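Local coordinates for alpha-actinin-like protein 1 (Schizosaccharomyces pombe, PDB 5BVR), which binds actin filaments and helps to form and organise the actin ring during cytokinesis and septation, here represented by its actin-binding domain, at residues 35-40 with 96-101; 49-55 with 80-84; 131-135 with 224-228; 183-188 with 206-211. All blocks are in the same frame, centred on the assembly; numbering follows the deposited sequence. Where two conformers were deposited one is given.

Contact 1: residues 35-40 with 96-101; sequences LRKDLS and IVDGNL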
loop_
_atom_site.group_PDB
_atom_site.type_symbol
_atom_site.label_atom_id
_atom_site.label_comp_id
_atom_site.label_asym_id
_atom_site.label_seq_id
_atom_site.Cartn_x
_atom_site.Cartn_y
_atom_site.Cartn_z
ATOM N N LEU A 35 13.263 -6.400 3.851
ATOM C CA LEU A 35 12.520 -7.492 3.233
ATOM C C LEU A 35 13.410 -8.587 2.660
ATOM O O LEU A 35 12.913 -9.672 2.370
ATOM C CB LEU A 35 11.596 -6.951 2.140
ATOM C CG LEU A 35 10.329 -6.263 2.653
ATOM C CD1 LEU A 35 9.642 -5.549 1.494
ATOM C CD2 LEU A 35 9.393 -7.268 3.300
ATOM N N ARG A 36 14.703 -8.330 2.515
ATOM C CA ARG A 36 15.617 -9.371 2.048
ATOM C C ARG A 36 15.821 -10.443 3.098
ATOM O O ARG A 36 16.100 -11.597 2.765
ATOM C CB ARG A 36 16.983 -8.792 1.681
ATOM C CG ARG A 36 16.976 -7.961 0.437
ATOM C CD ARG A 36 18.361 -7.424 0.111
ATOM N NE ARG A 36 18.325 -6.586 -1.086
ATOM C CZ ARG A 36 19.333 -5.835 -1.519
ATOM N NH1 ARG A 36 20.487 -5.804 -0.860
ATOM N NH2 ARG A 36 19.184 -5.111 -2.621
ATOM N N LYS A 37 15.691 -10.062 4.363
ATOM C CA LYS A 37 16.063 -10.950 5.455
ATOM C C LYS A 37 14.924 -11.256 6.409
ATOM O O LYS A 37 14.839 -12.362 6.940
ATOM C CB LYS A 37 17.216 -10.333 6.263
ATOM C CG LYS A 37 18.523 -10.198 5.502
ATOM C CD LYS A 37 19.178 -11.549 5.252
ATOM C CE LYS A 37 20.450 -11.410 4.414
ATOM N NZ LYS A 37 20.177 -10.788 3.075
ATOM N N ASP A 38 14.038 -10.284 6.624
ATOM C CA ASP A 38 13.140 -10.355 7.781
ATOM C C ASP A 38 11.931 -11.274 7.596
ATOM O O ASP A 38 11.206 -11.532 8.551
ATOM C CB ASP A 38 12.670 -8.963 8.208
ATOM C CG ASP A 38 13.813 -8.084 8.705
ATOM O OD1 ASP A 38 14.912 -8.606 8.986
ATOM O OD2 ASP A 38 13.608 -6.866 8.815
ATOM N N LEU A 39 11.703 -11.763 6.382
ATOM C CA LEU A 39 10.620 -12.714 6.135
ATOM C C LEU A 39 11.121 -14.146 6.031
ATOM O O LEU A 39 10.323 -15.049 5.842
ATOM C CB LEU A 39 9.885 -12.396 4.839
ATOM C CG LEU A 39 9.360 -10.969 4.695
ATOM C CD1 LEU A 39 8.540 -10.847 3.411
ATOM C CD2 LEU A 39 8.553 -10.549 5.885
ATOM N N SER A 40 12.430 -14.341 6.112
ATOM C CA SER A 40 13.028 -15.633 5.801
ATOM C C SER A 40 12.567 -16.794 6.648
ATOM O O SER A 40 12.545 -17.906 6.147
ATOM C CB SER A 40 14.536 -15.508 5.790
ATOM O OG SER A 40 14.901 -14.667 4.701
ATOM N N ILE A 96 11.758 -17.304 -0.671
ATOM C CA ILE A 96 11.529 -16.422 0.459
ATOM C C ILE A 96 12.588 -16.646 1.541
ATOM O O ILE A 96 13.177 -15.692 2.042
ATOM C CB ILE A 96 10.084 -16.560 1.002
ATOM C CG1 ILE A 96 9.084 -16.178 -0.106
ATOM C CG2 ILE A 96 9.888 -15.698 2.217
ATOM C CD1 ILE A 96 7.661 -16.551 0.186
ATOM N N VAL A 97 12.832 -17.911 1.888
ATOM C CA VAL A 97 13.841 -18.242 2.895
ATOM C C VAL A 97 15.198 -17.639 2.519
ATOM O O VAL A 97 15.896 -17.117 3.390
ATOM C CB VAL A 97 13.942 -19.766 3.126
ATOM C CG1 VAL A 97 15.124 -20.128 4.058
ATOM C CG2 VAL A 97 12.623 -20.289 3.672
ATOM N N ASP A 98 15.531 -17.650 1.224
ATOM C CA ASP A 98 16.822 -17.151 0.742
ATOM C C ASP A 98 16.812 -15.705 0.262
ATOM O O ASP A 98 17.815 -15.228 -0.283
ATOM C CB ASP A 98 17.337 -18.078 -0.349
ATOM C CG ASP A 98 17.693 -19.455 0.184
ATOM O OD1 ASP A 98 18.062 -19.549 1.370
ATOM O OD2 ASP A 98 17.607 -20.396 -0.610
ATOM N N GLY A 99 15.702 -15.001 0.474
ATOM C CA GLY A 99 15.696 -13.559 0.295
ATOM C C GLY A 99 15.761 -13.056 -1.128
ATOM O O GLY A 99 16.458 -12.076 -1.400
ATOM N N ASN A 100 15.054 -13.707 -2.038
ATOM C CA ASN A 100 14.921 -13.202 -3.397
ATOM C C ASN A 100 14.015 -11.965 -3.362
ATOM O O ASN A 100 12.791 -12.084 -3.344
ATOM C CB ASN A 100 14.345 -14.276 -4.314
ATOM C CG ASN A 100 14.358 -13.865 -5.778
ATOM O OD1 ASN A 100 14.032 -12.726 -6.135
ATOM N ND2 ASN A 100 14.770 -14.794 -6.638
ATOM N N LEU A 101 14.621 -10.781 -3.327
ATOM C CA LEU A 101 13.867 -9.539 -3.154
ATOM C C LEU A 101 12.855 -9.320 -4.279
ATOM O O LEU A 101 11.719 -8.917 -4.022
ATOM C CB LEU A 101 14.812 -8.345 -3.011
ATOM C CG LEU A 101 14.082 -7.025 -2.754
ATOM C CD1 LEU A 101 13.302 -7.011 -1.439
ATOM C CD2 LEU A 101 15.116 -5.928 -2.784
#

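Contact 2: residues 49-55 with 80-84; sequences LEIIGDE and YIKSK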
loop_
_atom_site.group_PDB
_atom_site.type_symbol
_atom_site.label_atom_id
_atom_site.label_comp_id
_atom_site.label_asym_id
_atom_site.label_seq_id
_atom_site.Cartn_x
_atom_site.Cartn_y
_atom_site.Cartn_z
ATOM N N LEU A 49 -0.658 -12.479 7.064
ATOM C CA LEU A 49 -1.792 -13.129 6.426
ATOM C C LEU A 49 -2.974 -13.269 7.384
ATOM O O LEU A 49 -4.121 -13.075 6.989
ATOM C CB LEU A 49 -1.384 -14.486 5.858
ATOM C CG LEU A 49 -0.436 -14.397 4.667
ATOM C CD1 LEU A 49 0.194 -15.768 4.379
ATOM C CD2 LEU A 49 -1.139 -13.865 3.412
ATOM N N GLU A 50 -2.699 -13.569 8.645
ATOM C CA GLU A 50 -3.767 -13.660 9.636
ATOM C C GLU A 50 -4.474 -12.313 9.765
ATOM O O GLU A 50 -5.700 -12.252 9.862
ATOM C CB GLU A 50 -3.208 -14.105 10.986
ATOM C CG GLU A 50 -2.823 -15.580 11.006
ATOM C CD GLU A 50 -2.353 -16.070 12.360
ATOM O OE1 GLU A 50 -1.724 -15.279 13.105
ATOM O OE2 GLU A 50 -2.607 -17.259 12.671
ATOM N N ILE A 51 -3.690 -11.243 9.729
ATOM C CA ILE A 51 -4.197 -9.887 9.898
ATOM C C ILE A 51 -5.028 -9.431 8.705
ATOM O O ILE A 51 -6.183 -8.997 8.856
ATOM C CB ILE A 51 -3.040 -8.895 10.159
ATOM C CG1 ILE A 51 -2.333 -9.243 11.482
ATOM C CG2 ILE A 51 -3.552 -7.434 10.201
ATOM C CD1 ILE A 51 -1.019 -8.540 11.694
ATOM N N ILE A 52 -4.452 -9.492 7.512
ATOM C CA ILE A 52 -5.151 -8.979 6.337
ATOM C C ILE A 52 -6.234 -9.937 5.846
ATOM O O ILE A 52 -7.195 -9.507 5.195
ATOM C CB ILE A 52 -4.177 -8.593 5.205
ATOM C CG1 ILE A 52 -3.450 -9.827 4.635
ATOM C CG2 ILE A 52 -3.171 -7.563 5.709
ATOM C CD1 ILE A 52 -2.419 -9.534 3.547
ATOM N N GLY A 53 -6.075 -11.218 6.152
ATOM C CA GLY A 53 -7.029 -12.244 5.771
ATOM C C GLY A 53 -8.113 -12.513 6.813
ATOM O O GLY A 53 -9.055 -13.237 6.520
ATOM N N ASP A 54 -7.966 -11.952 8.014
ATOM C CA ASP A 54 -8.944 -12.147 9.100
ATOM C C ASP A 54 -9.161 -13.630 9.355
ATOM O O ASP A 54 -10.288 -14.120 9.455
ATOM C CB ASP A 54 -10.260 -11.439 8.769
ATOM C CG ASP A 54 -11.259 -11.497 9.908
ATOM O OD1 ASP A 54 -10.831 -11.566 11.079
ATOM O OD2 ASP A 54 -12.475 -11.480 9.617
ATOM N N GLU A 55 -8.064 -14.359 9.477
ATOM C CA GLU A 55 -8.149 -15.784 9.765
ATOM C C GLU A 55 -7.032 -16.248 10.675
ATOM O O GLU A 55 -5.949 -15.689 10.694
ATOM C CB GLU A 55 -8.107 -16.599 8.477
ATOM C CG GLU A 55 -9.302 -16.412 7.589
ATOM C CD GLU A 55 -9.202 -17.251 6.343
ATOM O OE1 GLU A 55 -9.151 -18.494 6.480
ATOM O OE2 GLU A 55 -9.152 -16.660 5.237
ATOM N N TYR A 80 -1.625 -21.083 2.001
ATOM C CA TYR A 80 -2.790 -20.258 2.352
ATOM C C TYR A 80 -3.118 -19.282 1.214
ATOM O O TYR A 80 -4.269 -19.150 0.787
ATOM C CB TYR A 80 -2.560 -19.508 3.664
ATOM C CG TYR A 80 -3.677 -18.535 3.953
ATOM C CD1 TYR A 80 -4.885 -18.972 4.485
ATOM C CD2 TYR A 80 -3.542 -17.190 3.642
ATOM C CE1 TYR A 80 -5.911 -18.088 4.722
ATOM C CE2 TYR A 80 -4.564 -16.297 3.880
ATOM C CZ TYR A 80 -5.744 -16.753 4.421
ATOM O OH TYR A 80 -6.760 -15.845 4.650
ATOM N N ILE A 81 -2.093 -18.606 0.715
ATOM C CA ILE A 81 -2.270 -17.654 -0.379
ATOM C C ILE A 81 -2.890 -18.318 -1.617
ATOM O O ILE A 81 -3.863 -17.799 -2.210
ATOM C CB ILE A 81 -0.924 -16.984 -0.706
ATOM C CG1 ILE A 81 -0.496 -16.115 0.489
ATOM C CG2 ILE A 81 -1.030 -16.127 -1.974
ATOM C CD1 ILE A 81 0.962 -15.618 0.408
ATOM N N LYS A 82 -2.383 -19.494 -1.962
ATOM C CA LYS A 82 -2.920 -20.258 -3.080
ATOM C C LYS A 82 -4.373 -20.654 -2.830
ATOM O O LYS A 82 -5.204 -20.586 -3.739
ATOM C CB LYS A 82 -2.061 -21.503 -3.309
ATOM C CG LYS A 82 -2.503 -22.364 -4.470
ATOM C CD LYS A 82 -1.588 -23.569 -4.644
ATOM C CE LYS A 82 -2.043 -24.448 -5.808
ATOM N NZ LYS A 82 -1.176 -25.651 -5.973
ATOM N N SER A 83 -4.674 -21.063 -1.598
ATOM C CA SER A 83 -6.029 -21.494 -1.235
ATOM C C SER A 83 -7.069 -20.396 -1.431
ATOM O O SER A 83 -8.261 -20.682 -1.587
ATOM C CB SER A 83 -6.070 -21.980 0.212
ATOM O OG SER A 83 -6.225 -20.905 1.118
ATOM N N LYS A 84 -6.618 -19.147 -1.414
ATOM C CA LYS A 84 -7.492 -17.995 -1.627
ATOM C C LYS A 84 -7.542 -17.576 -3.095
ATOM O O LYS A 84 -8.090 -16.529 -3.419
ATOM C CB LYS A 84 -7.038 -16.809 -0.760
ATOM C CG LYS A 84 -6.957 -17.115 0.746
ATOM C CD LYS A 84 -8.319 -17.153 1.428
ATOM C CE LYS A 84 -8.880 -15.752 1.631
ATOM N NZ LYS A 84 -10.268 -15.781 2.185
HETATM O O HOH W 1 -9.928 -13.339 4.017
#

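Contact 3: residues 131-135 with 224-228; sequences LLLWC and VAEYF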
loop_
_atom_site.group_PDB
_atom_site.type_symbol
_atom_site.label_atom_id
_atom_site.label_comp_id
_atom_site.label_asym_id
_atom_site.label_seq_id
_atom_site.Cartn_x
_atom_site.Cartn_y
_atom_site.Cartn_z
ATOM N N LEU A 131 -10.778 1.965 -8.072
ATOM C CA LEU A 131 -10.030 2.989 -7.371
ATOM C C LEU A 131 -9.760 4.184 -8.278
ATOM O O LEU A 131 -9.914 5.329 -7.857
ATOM C CB LEU A 131 -8.733 2.396 -6.833
ATOM C CG LEU A 131 -7.868 3.390 -6.052
ATOM C CD1 LEU A 131 -8.607 3.968 -4.840
ATOM C CD2 LEU A 131 -6.562 2.741 -5.615
ATOM N N LEU A 132 -9.418 3.936 -9.540
ATOM C CA LEU A 132 -9.169 5.032 -10.467
ATOM C C LEU A 132 -10.439 5.848 -10.655
ATOM O O LEU A 132 -10.423 7.075 -10.593
ATOM C CB LEU A 132 -8.657 4.516 -11.819
ATOM C CG LEU A 132 -8.216 5.629 -12.749
ATOM C CD1 LEU A 132 -6.976 6.328 -12.207
ATOM C CD2 LEU A 132 -7.980 5.059 -14.139
ATOM N N LEU A 133 -11.546 5.160 -10.918
ATOM C CA LEU A 133 -12.807 5.872 -11.116
ATOM C C LEU A 133 -13.189 6.688 -9.872
ATOM O O LEU A 133 -13.627 7.820 -10.011
ATOM C CB LEU A 133 -13.916 4.906 -11.511
ATOM C CG LEU A 133 -15.247 5.585 -11.808
ATOM C CD1 LEU A 133 -15.114 6.621 -12.893
ATOM C CD2 LEU A 133 -16.270 4.536 -12.221
ATOM N N TRP A 134 -13.008 6.134 -8.672
ATOM C CA TRP A 134 -13.252 6.884 -7.448
ATOM C C TRP A 134 -12.438 8.175 -7.419
ATOM O O TRP A 134 -12.958 9.250 -7.131
ATOM C CB TRP A 134 -12.954 6.015 -6.232
ATOM C CG TRP A 134 -13.156 6.679 -4.911
ATOM C CD1 TRP A 134 -14.326 6.743 -4.198
ATOM C CD2 TRP A 134 -12.164 7.336 -4.106
ATOM N NE1 TRP A 134 -14.119 7.389 -3.006
ATOM C CE2 TRP A 134 -12.803 7.764 -2.927
ATOM C CE3 TRP A 134 -10.796 7.583 -4.254
ATOM C CZ2 TRP A 134 -12.135 8.444 -1.932
ATOM C CZ3 TRP A 134 -10.136 8.253 -3.239
ATOM C CH2 TRP A 134 -10.803 8.669 -2.099
ATOM N N CYS A 135 -11.165 8.078 -7.762
ATOM C CA CYS A 135 -10.321 9.267 -7.800
ATOM C C CYS A 135 -10.837 10.276 -8.806
ATOM O O CYS A 135 -10.845 11.471 -8.537
ATOM C CB CYS A 135 -8.898 8.878 -8.161
ATOM S SG CYS A 135 -8.006 7.934 -6.872
ATOM N N VAL A 224 -2.716 5.575 -2.342
ATOM C CA VAL A 224 -4.004 6.153 -2.696
ATOM C C VAL A 224 -5.136 5.261 -2.166
ATOM O O VAL A 224 -6.183 5.772 -1.736
ATOM C CB VAL A 224 -4.114 6.344 -4.206
ATOM C CG1 VAL A 224 -5.552 6.684 -4.613
ATOM C CG2 VAL A 224 -3.161 7.437 -4.657
ATOM N N ALA A 225 -4.954 3.940 -2.156
ATOM C CA ALA A 225 -5.973 3.044 -1.589
ATOM C C ALA A 225 -6.279 3.400 -0.129
ATOM O O ALA A 225 -7.424 3.198 0.347
ATOM C CB ALA A 225 -5.530 1.579 -1.677
ATOM N N GLU A 226 -5.296 3.920 0.605
ATOM C CA GLU A 226 -5.533 4.335 2.001
ATOM C C GLU A 226 -6.547 5.472 2.057
ATOM O O GLU A 226 -7.355 5.539 2.989
ATOM C CB GLU A 226 -4.258 4.778 2.730
ATOM C CG GLU A 226 -3.193 3.687 2.878
ATOM C CD GLU A 226 -3.477 2.673 3.962
ATOM O OE1 GLU A 226 -4.393 2.900 4.773
ATOM O OE2 GLU A 226 -2.762 1.648 4.003
ATOM N N TYR A 227 -6.497 6.376 1.085
ATOM C CA TYR A 227 -7.471 7.451 0.998
ATOM C C TYR A 227 -8.877 6.903 0.773
ATOM O O TYR A 227 -9.827 7.297 1.447
ATOM C CB TYR A 227 -7.131 8.435 -0.127
ATOM C CG TYR A 227 -5.964 9.360 0.173
ATOM C CD1 TYR A 227 -4.684 8.859 0.355
ATOM C CD2 TYR A 227 -6.132 10.729 0.226
ATOM C CE1 TYR A 227 -3.620 9.711 0.631
ATOM C CE2 TYR A 227 -5.088 11.573 0.500
ATOM C CZ TYR A 227 -3.832 11.065 0.684
ATOM O OH TYR A 227 -2.816 11.942 0.953
ATOM N N PHE A 228 -9.035 6.007 -0.177
ATOM C CA PHE A 228 -10.333 5.406 -0.434
ATOM C C PHE A 228 -10.910 4.779 0.836
ATOM O O PHE A 228 -12.078 5.010 1.205
ATOM C CB PHE A 228 -10.243 4.317 -1.499
ATOM C CG PHE A 228 -11.542 3.600 -1.703
ATOM C CD1 PHE A 228 -12.507 4.131 -2.553
ATOM C CD2 PHE A 228 -11.855 2.453 -0.977
ATOM C CE1 PHE A 228 -13.739 3.504 -2.712
ATOM C CE2 PHE A 228 -13.082 1.823 -1.147
ATOM C CZ PHE A 228 -14.024 2.364 -2.020
#

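Contact 4: residues 183-188 with 206-211; sequences HRANMQ and VEDVCD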
loop_
_atom_site.group_PDB
_atom_site.type_symbol
_atom_site.label_atom_id
_atom_site.label_comp_id
_atom_site.label_asym_id
_atom_site.label_seq_id
_atom_site.Cartn_x
_atom_site.Cartn_y
_atom_site.Cartn_z
ATOM N N HIS A 183 4.854 22.336 -6.142
ATOM C CA HIS A 183 4.513 20.927 -6.078
ATOM C C HIS A 183 5.006 20.315 -4.784
ATOM O O HIS A 183 4.294 19.528 -4.168
ATOM C CB HIS A 183 5.118 20.199 -7.273
ATOM C CG HIS A 183 4.624 20.706 -8.591
ATOM N ND1 HIS A 183 5.113 20.239 -9.792
ATOM C CD2 HIS A 183 3.682 21.626 -8.898
ATOM C CE1 HIS A 183 4.500 20.861 -10.782
ATOM N NE2 HIS A 183 3.626 21.710 -10.268
ATOM N N ARG A 184 6.220 20.647 -4.354
ATOM C CA ARG A 184 6.810 19.973 -3.191
ATOM C C ARG A 184 6.104 20.383 -1.902
ATOM O O ARG A 184 5.775 19.528 -1.062
ATOM C CB ARG A 184 8.309 20.273 -3.116
ATOM C CG ARG A 184 9.059 19.396 -2.097
ATOM C CD ARG A 184 10.551 19.260 -2.446
ATOM N NE ARG A 184 10.757 18.824 -3.833
ATOM C CZ ARG A 184 11.012 17.574 -4.223
ATOM N NH1 ARG A 184 11.121 16.580 -3.345
ATOM N NH2 ARG A 184 11.166 17.317 -5.514
ATOM N N ALA A 185 5.842 21.674 -1.745
ATOM C CA ALA A 185 5.126 22.153 -0.564
ATOM C C ALA A 185 3.701 21.609 -0.498
ATOM O O ALA A 185 3.200 21.227 0.574
ATOM C CB ALA A 185 5.112 23.670 -0.550
ATOM N N ASN A 186 3.049 21.526 -1.644
ATOM C CA ASN A 186 1.677 21.032 -1.700
ATOM C C ASN A 186 1.616 19.539 -1.420
ATOM O O ASN A 186 0.745 19.074 -0.704
ATOM C CB ASN A 186 1.059 21.373 -3.040
ATOM C CG ASN A 186 0.869 22.873 -3.209
ATOM O OD1 ASN A 186 0.910 23.629 -2.224
ATOM N ND2 ASN A 186 0.618 23.301 -4.436
ATOM N N MET A 187 2.543 18.772 -1.969
ATOM C CA MET A 187 2.650 17.335 -1.679
ATOM C C MET A 187 2.844 17.108 -0.182
ATOM O O MET A 187 2.205 16.254 0.446
ATOM C CB MET A 187 3.844 16.718 -2.433
ATOM C CG MET A 187 3.872 15.181 -2.448
ATOM S SD MET A 187 2.721 14.495 -3.641
ATOM C CE MET A 187 3.570 14.894 -5.178
ATOM N N GLN A 188 3.785 17.843 0.391
ATOM C CA GLN A 188 4.094 17.708 1.809
ATOM C C GLN A 188 2.861 18.043 2.651
ATOM O O GLN A 188 2.529 17.330 3.606
ATOM C CB GLN A 188 5.250 18.641 2.158
ATOM C CG GLN A 188 5.711 18.545 3.600
ATOM C CD GLN A 188 6.423 17.248 3.884
ATOM O OE1 GLN A 188 7.423 16.928 3.243
ATOM N NE2 GLN A 188 5.907 16.482 4.842
ATOM N N VAL A 206 7.585 12.327 0.161
ATOM C CA VAL A 206 7.352 13.356 -0.832
ATOM C C VAL A 206 8.310 13.180 -2.024
ATOM O O VAL A 206 7.882 13.233 -3.194
ATOM C CB VAL A 206 7.502 14.756 -0.198
ATOM C CG1 VAL A 206 7.584 15.849 -1.264
ATOM C CG2 VAL A 206 6.342 14.995 0.775
ATOM N N GLU A 207 9.595 12.959 -1.745
ATOM C CA GLU A 207 10.585 12.858 -2.811
ATOM C C GLU A 207 10.386 11.622 -3.681
ATOM O O GLU A 207 10.941 11.525 -4.774
ATOM C CB GLU A 207 12.009 12.961 -2.246
ATOM C CG GLU A 207 12.386 11.897 -1.222
ATOM C CD GLU A 207 12.053 12.269 0.231
ATOM O OE1 GLU A 207 11.155 13.110 0.476
ATOM O OE2 GLU A 207 12.708 11.706 1.143
ATOM N N ASP A 208 9.574 10.669 -3.211
ATOM C CA ASP A 208 9.357 9.458 -3.992
ATOM C C ASP A 208 8.408 9.704 -5.178
ATOM O O ASP A 208 8.354 8.905 -6.101
ATOM C CB ASP A 208 8.779 8.327 -3.132
ATOM C CG ASP A 208 9.723 7.856 -2.032
ATOM O OD1 ASP A 208 10.946 8.002 -2.200
ATOM O OD2 ASP A 208 9.211 7.316 -1.013
ATOM N N VAL A 209 7.651 10.793 -5.144
ATOM C CA VAL A 209 6.624 11.037 -6.165
ATOM C C VAL A 209 6.640 12.473 -6.715
ATOM O O VAL A 209 6.319 12.670 -7.892
ATOM C CB VAL A 209 5.208 10.645 -5.648
ATOM C CG1 VAL A 209 5.019 11.100 -4.253
ATOM C CG2 VAL A 209 4.060 11.164 -6.537
ATOM N N CYS A 210 7.056 13.450 -5.911
ATOM C CA CYS A 210 7.002 14.857 -6.351
ATOM C C CYS A 210 7.955 15.103 -7.525
ATOM O O CYS A 210 9.169 14.910 -7.433
ATOM C CB CYS A 210 7.349 15.788 -5.199
ATOM S SG CYS A 210 7.247 17.520 -5.649
ATOM N N ASP A 211 7.362 15.519 -8.641
ATOM C CA ASP A 211 8.090 15.808 -9.856
ATOM C C ASP A 211 9.037 14.684 -10.291
ATOM O O ASP A 211 10.123 14.920 -10.828
ATOM C CB ASP A 211 8.847 17.120 -9.693
ATOM C CG ASP A 211 7.930 18.319 -9.559
ATOM O OD1 ASP A 211 6.802 18.286 -10.105
ATOM O OD2 ASP A 211 8.361 19.289 -8.901
HETATM O O HOH W 2 11.189 14.248 -5.836
HETATM O O HOH W 3 10.898 19.556 -8.054
#

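Contact 1: residues 35-40 with 96-101
A Schellman motif ends helix 93-97 at Gly99, and the loop 35-40 settles directly on it, with Arg36 O 3.2 Å from Gly99 CA. Gly99 is the C-prime residue: its positive phi of 72° reverses the chain, while Gly99 N bonds to Ile96 O and Asn100 N back to the preceding turn. Glycine suits the place twice over, since a beta carbon would also point at the loop and run into Arg36 O. On the helical side of the turn stands Ser40, the last residue of a type I beta turn from Lys37. Its OG lies 3.0 Å from Val97 O at the helix end, and Val97 CA makes a C-H...O contact of 3.5 Å with Ser40 O. Past the glycine, Arg36 runs extended from CG to NE across Leu101, whose CD2 meets the guanidinium at its edge, 3.7 Å from NE. With CG of Leu101 trans to its own nitrogen (chi1 -177°), the second methyl, CD1, reaches Leu35 CB at 4.0 Å. Behind this layer Leu35 and Leu39 pack on helix 101-117, and Ile96 on helix 67-83. Residues 96-101 belong to the actin-binding region. Because Asn100 caps the next helix through Leu103 N, the whole is a Schellman stop followed at once by an N-cap, joining a short helix to the long helix 101-117 of the first calponin-homology domain.

Contact 2: residues 49-55 with 80-84
Tyr80 OH donates a short hydrogen bond of 2.6 Å to Glu55 OE2, the central link between the ends of helices 43-53 and 67-83 of the first calponin-homology domain. The phenol comes from above the carboxylate plane, 67° out of it, while Glu55 CD itself lies at the edge of the tyrosine ring. The same oxygen receives Lys84 NZ in a weak salt bridge of 3.4 Å, the two chains arriving from opposite directions. Lys84 CG sits 3.9 Å above one ring face, displaced toward the rim; beyond it the chain bends at its second and third torsions, bringing NZ to Glu55 OE2. A water then joins the lysine to the other helix end, accepting from Lys84 NZ at 3.1 Å and donating to Gly53 O at 2.7 Å. Gly53 leaves room for the phenol, for a beta carbon there would collide with Tyr80 OH. Beside this polar group is an apolar patch: Leu49 CD1 approaches Tyr80 CD2, and Leu49 CD2 touches Ile81 CG1 at 3.7 Å, these two side chains crossing at about a right angle. Farther out, Leu49 and Ile81 both rest on Leu111 of helix 101-117. Asp54, with positive phi, leads the chain out of its helix to Glu55, and Lys84 follows the end of the other. One carboxylate oxygen thus serves a phenol and an ammonium, which probably favours the charged form of Glu55.

Contact 3: residues 131-135 with 224-228
In the second calponin-homology domain, helices 127-138 and 217-234 meet where Trp134 and Phe228 fill the crossing; the axes of their segments 131-135 and 224-228 come within 10.6 Å and cross at 69°. The pair is a T-shaped stack: the edge of the Phe228 ring is directed at the face of the indole, the two ring planes 76° apart. Phe228 CD1 makes the closest approach, 3.5 Å from Trp134 CG, and the ring centroid lies 4.7 Å from that of the five-membered ring. The six-membered ring is occupied from the same face, where Phe228 CA stands 3.9 Å from its centroid in a CH-pi contact, only 19° off the normal. One indole face is therefore used along its length, by an aromatic edge at one ring and by helix backbone at the other. Trp134 can lie across the partner helix because its CG is trans to the main-chain nitrogen, which carries the far corner CH2 on toward Tyr227. An alanine here would take away the broad face on which Phe228 leans and is likely to open a gap between the helices, leaving the phenylalanine ring freer to turn. Leu131 wedges in beside the stack, sliding past Phe228 in the opposite direction, with CD1 3.7 Å from Phe228 CB and CD2 by the backbone of Ala225. Helix 159-168 packs nearby, with Leu164 against Trp134 and Phe161 against Val224. Cys135 SG, too, touches Val224 CG1 at 3.6 Å.

Contact 4: residues 183-188 with 206-211
His183 and Asp211 stand at about a right angle, yet their polar ends meet in a nearly straight hydrogen bond: His183 ND1 donates to Asp211 OD1 over 2.6 Å, with 173° at the hydrogen. OD1 offers its syn lone pair and lies in the imidazole plane, while the carboxylate as a whole is turned 57° from the ring. A phenylalanine in place of His183 would lack the ring N-H and would probably leave Asp211 without this partner, its carboxylate less firmly fixed. Arg184 approaches the same segment differently, bending at its third torsion so that Cys210 SG lies over one guanidinium face, 3.8 Å above the plane and toward its rim. At the guanidinium edge are two waters: one accepts from Arg184 NH2 at 3.1 Å and donates to both Glu207 O and Cys210 O, the other accepts weakly from NH2 and donates to Asp211 OD2. The apolar part turns about Val206. Its CG1 fits between Arg184 CG at 3.9 Å and, in the conformer described, Met187 CG at 4.0 Å. Gln188 crosses Val206 at about a right angle, its OE1 3.3 Å from Val206 CG2 and its NE2 bonded to Asp192. Val206 O holds the short turn together by accepting from Val209 N and Cys210 N. In the second calponin-homology domain, the short, weakly bonded helix 206-209 thus lies against the first turns of helix 183-198; Val206 and Val209 also touch Phe191 farther along it, and Asp208 reaches Arg14, on helix 11-25 of the first domain, by a salt bridge.

How the contacts relate
From the N terminus, residues 35-40 open the first long loop, which contact 1 closes at 96-101; contact 2 forms and closes within it, tying helix 43-53 to helix 67-83. The two sites do not touch, their centres being about 19 Å apart, and both belong to the first calponin-homology domain. The second domain is likewise nested: contact 3 joins its first long helix, 127-138, to its last, 217-234, and contact 4 closes a smaller loop within that span, tying helix 183-198 to the short helix 206-209. No contact crosses another along the chain, and the two pairs follow in series. Contacts 1 and 3 lie on opposite sides of the chain's centre, as do contacts 2 and 4.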